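Local coordinates for protein xylosidase (Xanthomonas axonopodis pv. citri, PDB 6XN2) that probably hydrolyses beta-1,4-linked xylo-oligosaccharides as a family 43 glycoside hydrolase and holds xylose units in its active-site pocket, at residues 122-126 with 127-131; 238-241 with 242-246; 262-266 with 267-271. All blocks are in the same frame, centred on the assembly; numbering follows the deposited sequence.

Contact 1 (122-126 with 127-131)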
loop_
_atom_site.group_PDB
_atom_site.type_symbol
_atom_site.label_atom_id
_atom_site.label_comp_id
_atom_site.label_asym_id
_atom_site.label_seq_id
_atom_site.Cartn_x
_atom_site.Cartn_y
_atom_site.Cartn_z
ATOM N N ALA A 122 -2.903 -6.306 -6.500
ATOM C CA ALA A 122 -3.438 -7.323 -7.385
ATOM C C ALA A 122 -4.299 -8.308 -6.621
ATOM O O ALA A 122 -4.199 -8.418 -5.398
ATOM C CB ALA A 122 -2.308 -8.045 -8.104
ATOM N N ALA A 123 -5.156 -9.007 -7.359
ATOM C CA ALA A 123 -5.996 -10.056 -6.807
ATOM C C ALA A 123 -6.251 -11.117 -7.866
ATOM O O ALA A 123 -6.112 -10.857 -9.063
ATOM C CB ALA A 123 -7.319 -9.485 -6.298
ATOM N N GLN A 124 -6.622 -12.314 -7.425
ATOM C CA GLN A 124 -6.994 -13.373 -8.351
ATOM C C GLN A 124 -8.365 -13.934 -8.020
ATOM O O GLN A 124 -8.748 -14.045 -6.854
ATOM C CB GLN A 124 -5.960 -14.500 -8.340
ATOM C CG GLN A 124 -4.604 -14.120 -8.923
ATOM C CD GLN A 124 -3.734 -15.329 -9.197
ATOM O OE1 GLN A 124 -3.709 -16.281 -8.415
ATOM N NE2 GLN A 124 -3.025 -15.307 -10.317
ATOM N N ARG A 125 -9.071 -14.312 -9.068
ATOM C CA ARG A 125 -10.358 -14.946 -8.990
ATOM C C ARG A 125 -10.696 -15.506 -10.347
ATOM O O ARG A 125 -10.393 -14.935 -11.328
ATOM C CB ARG A 125 -11.478 -14.033 -8.523
ATOM C CG ARG A 125 -12.588 -14.748 -7.780
ATOM C CD ARG A 125 -13.746 -13.830 -7.502
ATOM N NE ARG A 125 -14.694 -14.353 -6.554
ATOM C CZ ARG A 125 -15.730 -15.117 -6.873
ATOM N NH1 ARG A 125 -16.552 -15.527 -5.940
ATOM N NH2 ARG A 125 -15.950 -15.472 -8.122
ATOM N N ASN A 126 -11.302 -16.668 -10.341
ATOM C CA ASN A 126 -11.749 -17.350 -11.538
ATOM C C ASN A 126 -10.688 -17.503 -12.595
ATOM O O ASN A 126 -10.973 -17.425 -13.731
ATOM C CB ASN A 126 -12.976 -16.651 -12.111
ATOM C CG ASN A 126 -14.077 -16.474 -11.104
ATOM O OD1 ASN A 126 -14.347 -15.392 -10.646
ATOM N ND2 ASN A 126 -14.729 -17.548 -10.787
ATOM N N GLY A 127 -9.451 -17.731 -12.193
ATOM C CA GLY A 127 -8.351 -17.900 -13.132
ATOM C C GLY A 127 -7.827 -16.603 -13.722
ATOM O O GLY A 127 -6.876 -16.604 -14.506
ATOM N N LYS A 128 -8.449 -15.494 -13.339
ATOM C CA LYS A 128 -8.043 -14.178 -13.809
ATOM C C LYS A 128 -7.194 -13.506 -12.748
ATOM O O LYS A 128 -7.313 -13.816 -11.571
ATOM C CB LYS A 128 -9.259 -13.306 -14.119
ATOM C CG LYS A 128 -10.255 -13.941 -15.095
ATOM C CD LYS A 128 -9.722 -13.915 -16.508
ATOM C CE LYS A 128 -10.643 -14.681 -17.445
ATOM N NZ LYS A 128 -10.199 -14.583 -18.876
ATOM N N THR A 129 -6.379 -12.559 -13.148
ATOM C CA THR A 129 -5.615 -11.738 -12.243
ATOM C C THR A 129 -6.048 -10.314 -12.514
ATOM O O THR A 129 -6.153 -9.910 -13.626
ATOM C CB THR A 129 -4.097 -11.847 -12.435
ATOM O OG1 THR A 129 -3.694 -13.190 -12.321
ATOM C CG2 THR A 129 -3.363 -11.039 -11.403
ATOM N N TYR A 130 -6.321 -9.576 -11.465
ATOM C CA TYR A 130 -6.752 -8.218 -11.590
ATOM C C TYR A 130 -5.730 -7.269 -11.022
ATOM O O TYR A 130 -5.276 -7.487 -9.982
ATOM C CB TYR A 130 -8.086 -8.022 -10.889
ATOM C CG TYR A 130 -9.160 -8.925 -11.409
ATOM C CD1 TYR A 130 -9.324 -10.170 -10.912
ATOM C CD2 TYR A 130 -9.981 -8.535 -12.403
ATOM C CE1 TYR A 130 -10.294 -11.009 -11.393
ATOM C CE2 TYR A 130 -10.951 -9.367 -12.890
ATOM C CZ TYR A 130 -11.097 -10.599 -12.379
ATOM O OH TYR A 130 -12.035 -11.424 -12.845
ATOM N N LEU A 131 -5.390 -6.222 -11.751
ATOM C CA LEU A 131 -4.454 -5.222 -11.293
ATOM C C LEU A 131 -5.206 -3.970 -10.920
ATOM O O LEU A 131 -5.771 -3.363 -11.738
ATOM C CB LEU A 131 -3.392 -4.928 -12.345
ATOM C CG LEU A 131 -2.261 -3.966 -11.997
ATOM C CD1 LEU A 131 -1.490 -4.448 -10.815
ATOM C CD2 LEU A 131 -1.313 -3.791 -13.140
HETATM O O HOH W 1 -13.494 -13.094 -11.307
#
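Q124 and T129 face each other as a non-hydrogen-bonded pair of two antiparallel strands, and their side chains meet where no backbone bond joins the pair. Q124 NE2 donates to T129 OG1 over 3.0 Å, with the hydroxyl oxygen close to the amide plane and a fairly straight N-H line of 162°, and makes a weak bond to D57. The glutamine runs extended past CG (chi2 -166°), which carries its amide across to the neighbouring strand. T129 offers its oxygen there because OG1 sits beside its own backbone N (chi1 -56°), while the methyl CG2 drops to 3.6 Å from A123 O.

The two strands form a beta hairpin, the first two strands of a four-stranded antiparallel sheet that makes one blade of the family 43 propeller. R125 to K128 make a type I' turn with N126 and G127 at its corners, both at positive phi; K128 N closes it on R125 O at 2.9 Å.

On the other face, shared by A123, R125 and K128, the Y130 ring presents its edge to two carbonyls, CD1 to A123 O at 3.8 Å and CE1 to R125 O at 3.9 Å. Its hydroxyl meets a water at 2.7 Å from OH, and that water donates to N126 OD1. The same OD1 accepts R125 NH2 at 3.0 Å, lying in the guanidinium plane at its edge, so two partners grip the asparagine oxygen. K128 bends away at its second torsion and ends in a salt bridge to D150, while M226 packs against A123 and Y130.

Contact 2 (238-241 with 242-246)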
loop_
_atom_site.group_PDB
_atom_site.type_symbol
_atom_site.label_atom_id
_atom_site.label_comp_id
_atom_site.label_asym_id
_atom_site.label_seq_id
_atom_site.Cartn_x
_atom_site.Cartn_y
_atom_site.Cartn_z
ATOM N N ILE A 238 -10.306 3.424 13.240
ATOM C CA ILE A 238 -9.188 2.967 14.063
ATOM C C ILE A 238 -9.297 3.546 15.476
ATOM O O ILE A 238 -9.379 4.763 15.652
ATOM C CB ILE A 238 -7.829 3.358 13.462
ATOM C CG1 ILE A 238 -7.737 2.930 11.995
ATOM C CG2 ILE A 238 -6.704 2.732 14.264
ATOM C CD1 ILE A 238 -6.464 3.425 11.305
ATOM N N LEU A 239 -9.308 2.668 16.475
ATOM C CA LEU A 239 -9.523 3.081 17.860
ATOM C C LEU A 239 -8.229 3.055 18.668
ATOM O O LEU A 239 -7.295 2.326 18.328
ATOM C CB LEU A 239 -10.556 2.170 18.528
ATOM C CG LEU A 239 -11.890 1.945 17.814
ATOM C CD1 LEU A 239 -12.605 0.761 18.432
ATOM C CD2 LEU A 239 -12.755 3.196 17.896
ATOM N N ASP A 240 -8.182 3.841 19.743
ATOM C CA ASP A 240 -7.040 3.798 20.649
ATOM C C ASP A 240 -7.262 2.762 21.746
ATOM O O ASP A 240 -8.220 1.992 21.706
ATOM C CB ASP A 240 -6.754 5.181 21.261
ATOM C CG ASP A 240 -7.902 5.723 22.117
ATOM O OD1 ASP A 240 -8.806 4.965 22.525
ATOM O OD2 ASP A 240 -7.886 6.940 22.396
ATOM N N GLU A 241 -6.367 2.765 22.727
ATOM C CA GLU A 241 -6.424 1.845 23.856
ATOM C C GLU A 241 -7.758 1.907 24.604
ATOM O O GLU A 241 -8.206 0.911 25.172
ATOM C CB GLU A 241 -5.271 2.143 24.822
ATOM C CG GLU A 241 -5.173 3.613 25.269
ATOM C CD GLU A 241 -4.413 4.497 24.285
ATOM O OE1 GLU A 241 -4.139 4.048 23.154
ATOM O OE2 GLU A 241 -4.080 5.644 24.646
ATOM N N HIS A 242 -8.391 3.077 24.595
ATOM C CA HIS A 242 -9.630 3.291 25.337
ATOM C C HIS A 242 -10.878 3.095 24.484
ATOM O O HIS A 242 -11.981 3.425 24.917
ATOM C CB HIS A 242 -9.658 4.699 25.938
ATOM C CG HIS A 242 -8.411 5.069 26.680
ATOM N ND1 HIS A 242 -7.913 4.318 27.722
ATOM C CD2 HIS A 242 -7.566 6.117 26.533
ATOM C CE1 HIS A 242 -6.810 4.883 28.181
ATOM N NE2 HIS A 242 -6.579 5.977 27.478
ATOM N N GLY A 243 -10.709 2.573 23.274
ATOM C CA GLY A 243 -11.834 2.376 22.377
ATOM C C GLY A 243 -12.358 3.667 21.775
ATOM O O GLY A 243 -13.481 3.721 21.271
ATOM N N THR A 244 -11.557 4.708 21.782
ATOM C CA THR A 244 -11.947 5.953 21.193
ATOM C C THR A 244 -11.246 6.128 19.860
ATOM O O THR A 244 -10.090 5.886 19.765
ATOM C CB THR A 244 -11.541 7.108 22.107
ATOM O OG1 THR A 244 -12.237 6.978 23.331
ATOM C CG2 THR A 244 -11.909 8.407 21.524
ATOM N N PRO A 245 -11.952 6.588 18.832
ATOM C CA PRO A 245 -11.363 6.803 17.517
ATOM C C PRO A 245 -10.166 7.721 17.544
ATOM O O PRO A 245 -10.153 8.683 18.261
ATOM C CB PRO A 245 -12.492 7.454 16.753
ATOM C CG PRO A 245 -13.696 6.871 17.358
ATOM C CD PRO A 245 -13.397 6.812 18.802
ATOM N N LEU A 246 -9.187 7.457 16.711
ATOM C CA LEU A 246 -8.019 8.288 16.697
ATOM C C LEU A 246 -8.348 9.708 16.311
ATOM O O LEU A 246 -9.141 9.946 15.473
ATOM C CB LEU A 246 -6.943 7.710 15.816
ATOM C CG LEU A 246 -6.374 6.358 16.229
ATOM C CD1 LEU A 246 -5.285 5.857 15.319
ATOM C CD2 LEU A 246 -5.875 6.355 17.644
HETATM O O HOH W 2 -8.008 8.822 20.300
#
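D240 OD1 is gripped by two backbone amides, H242 N at 2.8 Å and T244 N at 2.9 Å, which reach it from opposite faces of the carboxylate plane. The carboxylate gets there because CG lies between the backbone N and the carbonyl carbon (chi1 62°), folding the side chain back over the following turn. Its other oxygen, OD2, accepts from a water that also donates to P245 O. The backbone of D240 also bonds across the turn: its O takes G243 N at 3.0 Å, and its N gives a 2.8 Å bond to T244 O.

Beside this polar centre, E241 lies alongside H242. Its CG stands over the middle of the imidazole, 3.5 Å from the ring centroid, as a CH-pi contact, while the carboxylate leads on to a salt bridge with R253. Two apolar contacts lie on opposite sides of the strand: I238 CG2 meets L246 CD1 at 3.6 Å, with L246 CD2 also reaching D240 CB, and L239 CD2 meets P245 CD at 3.8 Å. L246 N returns to I238 O at 2.9 Å, and L239 and P245 are bridged once between this bond and that from D240 N to T244 O.

The whole reversal at the end of strand 234-239 is an Asx turn laid over a type I beta turn, D240 to G243, with G243, its last residue, at positive phi, much like the type I turn plus G1 bulge of short hairpins.

Contact 3 (262-266 with 267-271)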
loop_
_atom_site.group_PDB
_atom_site.type_symbol
_atom_site.label_atom_id
_atom_site.label_comp_id
_atom_site.label_asym_id
_atom_site.label_seq_id
_atom_site.Cartn_x
_atom_site.Cartn_y
_atom_site.Cartn_z
ATOM N N HIS A 262 -3.965 -8.021 6.395
ATOM C CA HIS A 262 -3.684 -9.443 6.296
ATOM C C HIS A 262 -4.355 -10.193 7.449
ATOM O O HIS A 262 -4.680 -9.611 8.495
ATOM C CB HIS A 262 -2.166 -9.707 6.252
ATOM C CG HIS A 262 -1.474 -9.580 7.575
ATOM N ND1 HIS A 262 -0.936 -8.395 8.029
ATOM C CD2 HIS A 262 -1.203 -10.506 8.527
ATOM C CE1 HIS A 262 -0.379 -8.591 9.212
ATOM N NE2 HIS A 262 -0.531 -9.862 9.539
ATOM N N GLN A 263 -4.562 -11.479 7.251
ATOM C CA GLN A 263 -5.166 -12.313 8.240
ATOM C C GLN A 263 -4.144 -13.195 8.921
ATOM O O GLN A 263 -3.323 -13.769 8.297
ATOM C CB GLN A 263 -6.237 -13.206 7.619
ATOM C CG GLN A 263 -7.524 -12.515 7.282
ATOM C CD GLN A 263 -8.574 -13.456 6.758
ATOM O OE1 GLN A 263 -8.558 -13.814 5.640
ATOM N NE2 GLN A 263 -9.483 -13.841 7.600
ATOM N N HIS A 264 -4.262 -13.304 10.224
ATOM C CA HIS A 264 -3.397 -14.127 10.995
ATOM C C HIS A 264 -4.043 -14.421 12.307
ATOM O O HIS A 264 -4.597 -13.546 12.916
ATOM C CB HIS A 264 -2.085 -13.424 11.240
ATOM C CG HIS A 264 -1.204 -14.139 12.190
ATOM N ND1 HIS A 264 -0.526 -15.274 11.845
ATOM C CD2 HIS A 264 -0.939 -13.919 13.487
ATOM C CE1 HIS A 264 0.156 -15.700 12.878
ATOM N NE2 HIS A 264 -0.079 -14.897 13.889
ATOM N N ALA A 265 -4.000 -15.677 12.715
ATOM C CA ALA A 265 -4.530 -16.106 13.977
ATOM C C ALA A 265 -5.940 -15.670 14.282
ATOM O O ALA A 265 -6.235 -15.303 15.383
ATOM C CB ALA A 265 -3.605 -15.690 15.094
ATOM N N GLY A 266 -6.811 -15.730 13.303
ATOM C CA GLY A 266 -8.188 -15.383 13.503
ATOM C C GLY A 266 -8.502 -13.931 13.675
ATOM O O GLY A 266 -9.552 -13.606 14.111
ATOM N N ARG A 267 -7.546 -13.086 13.349
ATOM C CA ARG A 267 -7.778 -11.641 13.467
ATOM C C ARG A 267 -7.352 -10.971 12.172
ATOM O O ARG A 267 -6.612 -11.561 11.409
ATOM C CB ARG A 267 -6.967 -11.090 14.631
ATOM C CG ARG A 267 -7.693 -11.184 15.958
ATOM C CD ARG A 267 -7.708 -9.847 16.649
ATOM N NE ARG A 267 -8.756 -9.945 17.637
ATOM C CZ ARG A 267 -9.348 -8.921 18.216
ATOM N NH1 ARG A 267 -8.986 -7.682 17.934
ATOM N NH2 ARG A 267 -10.296 -9.145 19.103
ATOM N N TYR A 268 -7.913 -9.801 11.934
ATOM C CA TYR A 268 -7.527 -8.979 10.796
ATOM C C TYR A 268 -6.536 -7.928 11.258
ATOM O O TYR A 268 -6.752 -7.280 12.278
ATOM C CB TYR A 268 -8.749 -8.319 10.159
ATOM C CG TYR A 268 -9.698 -9.319 9.540
ATOM C CD1 TYR A 268 -10.708 -9.904 10.291
ATOM C CD2 TYR A 268 -9.574 -9.688 8.204
ATOM C CE1 TYR A 268 -11.573 -10.835 9.728
ATOM C CE2 TYR A 268 -10.440 -10.611 7.629
ATOM C CZ TYR A 268 -11.436 -11.178 8.399
ATOM O OH TYR A 268 -12.291 -12.097 7.828
ATOM N N TYR A 269 -5.448 -7.777 10.514
ATOM C CA TYR A 269 -4.430 -6.785 10.823
ATOM C C TYR A 269 -4.467 -5.684 9.778
ATOM O O TYR A 269 -4.159 -5.931 8.617
ATOM C CB TYR A 269 -3.030 -7.413 10.846
ATOM C CG TYR A 269 -2.745 -8.352 11.998
ATOM C CD1 TYR A 269 -3.332 -9.610 12.060
ATOM C CD2 TYR A 269 -1.851 -7.996 13.002
ATOM C CE1 TYR A 269 -3.063 -10.477 13.109
ATOM C CE2 TYR A 269 -1.573 -8.855 14.052
ATOM C CZ TYR A 269 -2.181 -10.092 14.102
ATOM O OH TYR A 269 -1.910 -10.951 15.146
ATOM N N LEU A 270 -4.874 -4.487 10.181
ATOM C CA LEU A 270 -4.807 -3.324 9.308
ATOM C C LEU A 270 -3.507 -2.585 9.569
ATOM O O LEU A 270 -3.259 -2.170 10.693
ATOM C CB LEU A 270 -5.992 -2.383 9.547
ATOM C CG LEU A 270 -5.867 -1.019 8.871
ATOM C CD1 LEU A 270 -5.967 -1.205 7.362
ATOM C CD2 LEU A 270 -6.933 -0.063 9.376
ATOM N N SER A 271 -2.678 -2.422 8.543
ATOM C CA SER A 271 -1.451 -1.645 8.690
ATOM C C SER A 271 -1.426 -0.530 7.648
ATOM O O SER A 271 -2.081 -0.626 6.609
ATOM C CB SER A 271 -0.208 -2.545 8.593
ATOM O OG SER A 271 -0.249 -3.413 7.465
HETATM O O HOH W 3 -1.619 -5.712 7.557
HETATM O O HOH W 4 -8.605 -13.620 10.194
#
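H262 and Y269 exchange a pair of backbone bonds, with Y269 N to H262 O the shorter at 2.8 Å, and H264 and R267 exchange another round the turn. Q263 and Y268 form the non-hydrogen-bonded pair between them.

Aromatic contacts occupy the face carrying H262, H264 and Y269. The imidazole of H262 (chi1 76°, CG between the backbone N and the carbonyl carbon) is swung over the root of Y269, whose CB lies over one face of it, H262 CE1 to Y269 CB being 3.3 Å. The two rings are nearly parallel, at 13°, but slid so far that they barely overlap, their centroids 4.7 Å apart. Farther along the tyrosine, Y269 OH comes to the edge of the H264 ring in its plane, 3.5 Å from H264 CD2, and H264 O lies at the edge of the Y269 ring, 3.4 Å from Y269 CE1. H344 joins this cluster, stacking on H264 and bonding H262 NE2, while Y269 OH bonds G348 O.

On the other face Q263 runs extended alongside Y268, amide and ring planes only 4° apart, with Q263 CG 3.5 Å from Y268 CE2. The amide nitrogen comes near Y268 OH without a hydrogen bond; the bonds go to D177 N from Q263 OE1 and to D176 from Y268 OH.

Two waters extend the polar contacts. One meets H262 ND1 and S271 OG and donates to Y269 O; S271 OG is also bonded to H309. The other accepts from Q263 NE2 at 2.7 Å, sits over the Y268 ring and gives a weak bond to R267 O.

Such a tight two-residue hairpin, reversed by a type I' turn from H264 to R267 with A265 and G266 at its corners, joins neighbouring antiparallel strands of a blade in the family 43 beta-propeller.

How the contacts relate
Contacts 1 and 3 are both type I' hairpin turns, set in different sheets, their centres about 21 Å apart and their nearest atoms about 12 Å. Each lies a similar way from a bound calcium ion: the side chain of A122 is about 11 Å away and that of H262 about 12 Å. Their first strands lead from the xylose pocket, since W118 and A119 precede strand 121-125 and E257 begins strand 257-264. Contact 2 is more peripheral, its centre about 22 Å from the centre of the chain, against 18 Å and 15 Å for contacts 1 and 3, but its strand 234-239 lies in the same sheet as the strands of contact 3 and touches them, I238 CD1 lying 4.0 Å from L270 CD2.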